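PDB 4EUO: ABC transporter, substrate binding protein (Polyamine) from Agrobacterium tumefaciens, which binds gamma-aminobutanoic acid (GABA) selectively, probably as the periplasmic substrate-binding component of an ABC transporter. Local coordinates for residues A[185-188]-A[189-193]; A[216-219]-A[220-223]. All coordinates share one frame; numbering follows the deposited sequence.

Contact 1 of 2, residues A[185-188]-A[189-193]; sequences SQQL and IASAE
One face of the Glu-193 carboxylate lies against the Leu-188 side chain. CD2 of Leu-188 is 3.6 Å from Glu-193 CD, almost straight above the plane and about equally far from both oxygens. The amide of Gln-187 lies near Glu-193 OE1, its plane turned 43° from the carboxylate. The peptide carbonyl of Gln-187 is gripped from both faces. Ser-191 N donates to Gln-187 O at 2.9 Å from one face, and Ser-191 OG at 2.8 Å from the other. With chi1 at 68°, Ser-191 OG sits between its own N and carbonyl carbon, close enough to the preceding turn for this bond. The same hydroxyl oxygen accepts from Glu-193 N at 3.0 Å, which makes an ST turn.

This is the C-terminal end of helix 182-190. Its last regular bonds include Ala-190 N to Gln-186 O, 2.9 Å. Ala-192 then takes a positive phi of 64°, and the chain leaves the helix. The helix is the crossover of a split beta-alpha-beta unit: strands 176-179 and 196-200 flank strand 132-135, and both run parallel to it. Leu-188 packs on Ile-177 and Thr-133, and Ile-189 also packs on Thr-133. On another side Gln-186 NE2 donates to Arg-203 O and Thr-11 OG1. Arg-203 belongs to the GABA pocket, so Gln-186 is probably a second-shell residue there.

Contact 2 of 2, residues A[216-219]-A[220-223]; sequences TSWA and QNIT
With chi1 at 69°, the Asn-221 amide folds back between its own N and carbonyl carbon, back toward Trp-218. The Trp-218 indole has CG anti to its carbonyl carbon, which brings the CE3 side of the ring up to that amide. Asn-221 CG meets the ring at its edge, 3.6 Å from Trp-218 CE3. The two planes are nearly perpendicular, 84° apart. Thr-216 CG2 lies over one face of the indole, toward the rim.

Trp-218 O takes two bonds from Asn-221. ND2 of Asn-221 reaches Trp-218 O at 2.8 Å on a lone pair in the carbonyl plane, and the bond is nearly straight at 167°. Asn-221 N comes to Trp-218 O at 3.0 Å from above that plane, closing a type II beta turn. Gln-220 has the positive phi that this turn requires. A water donates to Ala-219 O and to Gln-220 OE1, 2.7 Å from the latter. An ST turn overlaps its start: Ala-219 N donates to Ser-217 OG at 3.3 Å.

Asn-221 OD1 accepts from Ser-102 OG and Gln-289 NE2, and ND2 also donates to Gln-285 O, so bonds at both ends hold the amide's rotation. The turn breaks strand 215-229 into two arms. Both arms bond to strand 96-107, and the second also pairs with strand 289-291. Ile-222 packs on helix 142-149.

From the N terminus the chain reaches contact 1 first, at the end of helix 182-190. It then runs through strand 196-200 and helix 201-209 to contact 2, where strand 215-229 turns a corner. Contact 1 spans the last helical turn and the way out of the helix; contact 2 closes a four-residue beta turn. Neither closes a long loop. They follow in series, neither nested nor crossed, with centres about 19 Å apart. Strand 96-107 relates them: it pairs antiparallel with strands 196-200 and 215-229. Contact 1 belongs to the helical layer over strands 132-135 and 176-179. Contact 2 is the corner between the two arms of strand 215-229, the second of which pairs with strand 289-291.

Contact 1 of 2, residues A[185-188]-A[189-193]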
loop_
_atom_site.group_PDB
_atom_site.type_symbol
_atom_site.label_atom_id
_atom_site.label_comp_id
_atom_site.label_asym_id
_atom_site.label_seq_id
_atom_site.Cartn_x
_atom_site.Cartn_y
_atom_site.Cartn_z
ATOM N N SER A 185 -9.449 6.895 4.888
ATOM C CA SER A 185 -9.602 5.767 5.798
ATOM C C SER A 185 -9.418 6.191 7.235
ATOM O O SER A 185 -10.147 5.723 8.123
ATOM C CB SER A 185 -8.650 4.631 5.448
ATOM O OG SER A 185 -7.301 4.899 5.812
ATOM N N GLN A 186 -8.467 7.112 7.461
ATOM C CA GLN A 186 -8.225 7.608 8.807
ATOM C C GLN A 186 -9.416 8.414 9.329
ATOM O O GLN A 186 -9.818 8.237 10.478
ATOM C CB GLN A 186 -6.958 8.462 8.797
ATOM C CG GLN A 186 -5.689 7.600 8.581
ATOM C CD GLN A 186 -4.510 8.452 8.278
ATOM O OE1 GLN A 186 -4.492 9.257 7.303
ATOM N NE2 GLN A 186 -3.426 8.254 9.029
ATOM N N GLN A 187 -10.010 9.253 8.467
ATOM C CA GLN A 187 -11.197 10.033 8.877
ATOM C C GLN A 187 -12.345 9.099 9.226
ATOM O O GLN A 187 -13.008 9.326 10.236
ATOM C CB GLN A 187 -11.602 10.942 7.704
ATOM C CG GLN A 187 -12.862 11.812 7.953
ATOM C CD GLN A 187 -14.131 11.061 7.496
ATOM O OE1 GLN A 187 -15.060 10.832 8.275
ATOM N NE2 GLN A 187 -14.190 10.599 6.242
ATOM N N LEU A 188 -12.620 8.097 8.387
ATOM C CA LEU A 188 -13.729 7.202 8.629
ATOM C C LEU A 188 -13.601 6.460 9.941
ATOM O O LEU A 188 -14.588 6.381 10.693
ATOM C CB LEU A 188 -13.901 6.231 7.462
ATOM C CG LEU A 188 -14.434 6.865 6.191
ATOM C CD1 LEU A 188 -14.316 5.916 5.017
ATOM C CD2 LEU A 188 -15.886 7.341 6.362
ATOM N N ILE A 189 -12.405 5.936 10.259
ATOM C CA ILE A 189 -12.185 5.235 11.508
ATOM C C ILE A 189 -12.272 6.238 12.670
ATOM O O ILE A 189 -13.037 6.008 13.624
ATOM C CB ILE A 189 -10.804 4.504 11.510
ATOM C CG1 ILE A 189 -10.685 3.432 10.389
ATOM C CG2 ILE A 189 -10.501 3.955 12.908
ATOM C CD1 ILE A 189 -11.621 2.221 10.584
ATOM N N ALA A 190 -11.482 7.330 12.619
ATOM C CA ALA A 190 -11.413 8.255 13.747
ATOM C C ALA A 190 -12.756 8.919 14.079
ATOM O O ALA A 190 -13.033 9.138 15.267
ATOM C CB ALA A 190 -10.332 9.313 13.508
ATOM N N SER A 191 -13.576 9.172 13.086
ATOM C CA SER A 191 -14.877 9.837 13.280
ATOM C C SER A 191 -15.954 8.851 13.722
ATOM O O SER A 191 -17.071 9.275 14.059
ATOM C CB SER A 191 -15.342 10.444 11.969
ATOM O OG SER A 191 -15.672 9.455 11.014
ATOM N N ALA A 192 -15.669 7.537 13.621
ATOM C CA ALA A 192 -16.625 6.464 13.851
ATOM C C ALA A 192 -17.752 6.504 12.817
ATOM O O ALA A 192 -18.761 5.822 12.985
ATOM C CB ALA A 192 -17.173 6.479 15.271
ATOM N N GLU A 193 -17.548 7.202 11.674
ATOM C CA GLU A 193 -18.510 7.113 10.581
ATOM C C GLU A 193 -18.495 5.655 10.066
ATOM O O GLU A 193 -19.513 5.114 9.683
ATOM C CB GLU A 193 -18.142 8.103 9.472
ATOM C CG GLU A 193 -19.136 8.269 8.350
ATOM C CD GLU A 193 -18.725 9.365 7.381
ATOM O OE1 GLU A 193 -17.912 10.242 7.763
ATOM O OE2 GLU A 193 -19.173 9.308 6.217
#

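Contact 2 of 2, residues A[216-219]-A[220-223]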
loop_
_atom_site.group_PDB
_atom_site.type_symbol
_atom_site.label_atom_id
_atom_site.label_comp_id
_atom_site.label_asym_id
_atom_site.label_seq_id
_atom_site.Cartn_x
_atom_site.Cartn_y
_atom_site.Cartn_z
ATOM N N THR A 216 -5.728 -2.309 16.457
ATOM C CA THR A 216 -5.469 -3.017 15.210
ATOM C C THR A 216 -5.483 -4.519 15.496
ATOM O O THR A 216 -4.770 -4.960 16.401
ATOM C CB THR A 216 -4.091 -2.639 14.650
ATOM O OG1 THR A 216 -4.120 -1.271 14.238
ATOM C CG2 THR A 216 -3.705 -3.473 13.465
ATOM N N SER A 217 -6.265 -5.284 14.728
ATOM C CA SER A 217 -6.154 -6.738 14.753
ATOM C C SER A 217 -5.324 -7.168 13.555
ATOM O O SER A 217 -5.678 -6.836 12.407
ATOM C CB SER A 217 -7.505 -7.433 14.727
ATOM O OG SER A 217 -7.260 -8.835 14.629
ATOM N N TRP A 218 -4.250 -7.926 13.820
ATOM C CA TRP A 218 -3.369 -8.467 12.786
ATOM C C TRP A 218 -3.762 -9.899 12.405
ATOM O O TRP A 218 -3.003 -10.559 11.667
ATOM C CB TRP A 218 -1.924 -8.449 13.278
ATOM C CG TRP A 218 -1.389 -7.062 13.454
ATOM C CD1 TRP A 218 -1.446 -6.286 14.583
ATOM C CD2 TRP A 218 -0.630 -6.323 12.494
ATOM N NE1 TRP A 218 -0.782 -5.098 14.370
ATOM C CE2 TRP A 218 -0.258 -5.102 13.099
ATOM C CE3 TRP A 218 -0.190 -6.593 11.186
ATOM C CZ2 TRP A 218 0.505 -4.145 12.429
ATOM C CZ3 TRP A 218 0.571 -5.653 10.531
ATOM C CH2 TRP A 218 0.882 -4.434 11.136
ATOM N N ALA A 219 -4.946 -10.369 12.849
ATOM C CA ALA A 219 -5.353 -11.735 12.521
ATOM C C ALA A 219 -5.600 -11.881 11.012
ATOM O O ALA A 219 -6.459 -11.221 10.441
ATOM C CB ALA A 219 -6.605 -12.117 13.313
ATOM N N GLN A 220 -4.863 -12.797 10.381
ATOM C CA GLN A 220 -4.891 -13.009 8.923
ATOM C C GLN A 220 -4.588 -11.690 8.175
ATOM O O GLN A 220 -5.133 -11.442 7.111
ATOM C CB GLN A 220 -6.182 -13.648 8.404
ATOM C CG GLN A 220 -6.458 -15.028 9.020
ATOM C CD GLN A 220 -7.764 -15.531 8.486
ATOM O OE1 GLN A 220 -8.811 -14.910 8.607
ATOM N NE2 GLN A 220 -7.723 -16.672 7.806
ATOM N N ASN A 221 -3.724 -10.853 8.733
ATOM C CA ASN A 221 -3.385 -9.574 8.055
ATOM C C ASN A 221 -2.879 -9.918 6.658
ATOM O O ASN A 221 -2.191 -10.924 6.483
ATOM C CB ASN A 221 -2.399 -8.777 8.870
ATOM C CG ASN A 221 -1.013 -9.356 8.948
ATOM O OD1 ASN A 221 -0.131 -9.023 8.141
ATOM N ND2 ASN A 221 -0.749 -10.185 9.994
ATOM N N ILE A 222 -3.213 -9.080 5.665
ATOM C CA ILE A 222 -2.918 -9.384 4.273
ATOM C C ILE A 222 -1.783 -8.500 3.812
ATOM O O ILE A 222 -1.936 -7.268 3.751
ATOM C CB ILE A 222 -4.175 -9.198 3.432
ATOM C CG1 ILE A 222 -5.315 -10.122 3.911
ATOM C CG2 ILE A 222 -3.851 -9.410 1.928
ATOM C CD1 ILE A 222 -6.670 -9.652 3.361
ATOM N N THR A 223 -0.639 -9.106 3.466
ATOM C CA THR A 223 0.529 -8.319 3.075
ATOM C C THR A 223 0.580 -8.021 1.602
ATOM O O THR A 223 0.036 -8.756 0.761
ATOM C CB THR A 223 1.847 -9.023 3.436
ATOM O OG1 THR A 223 1.957 -10.224 2.676
ATOM C CG2 THR A 223 1.928 -9.368 4.875
HETATM O O HOH W 1 -8.873 -12.849 10.409
#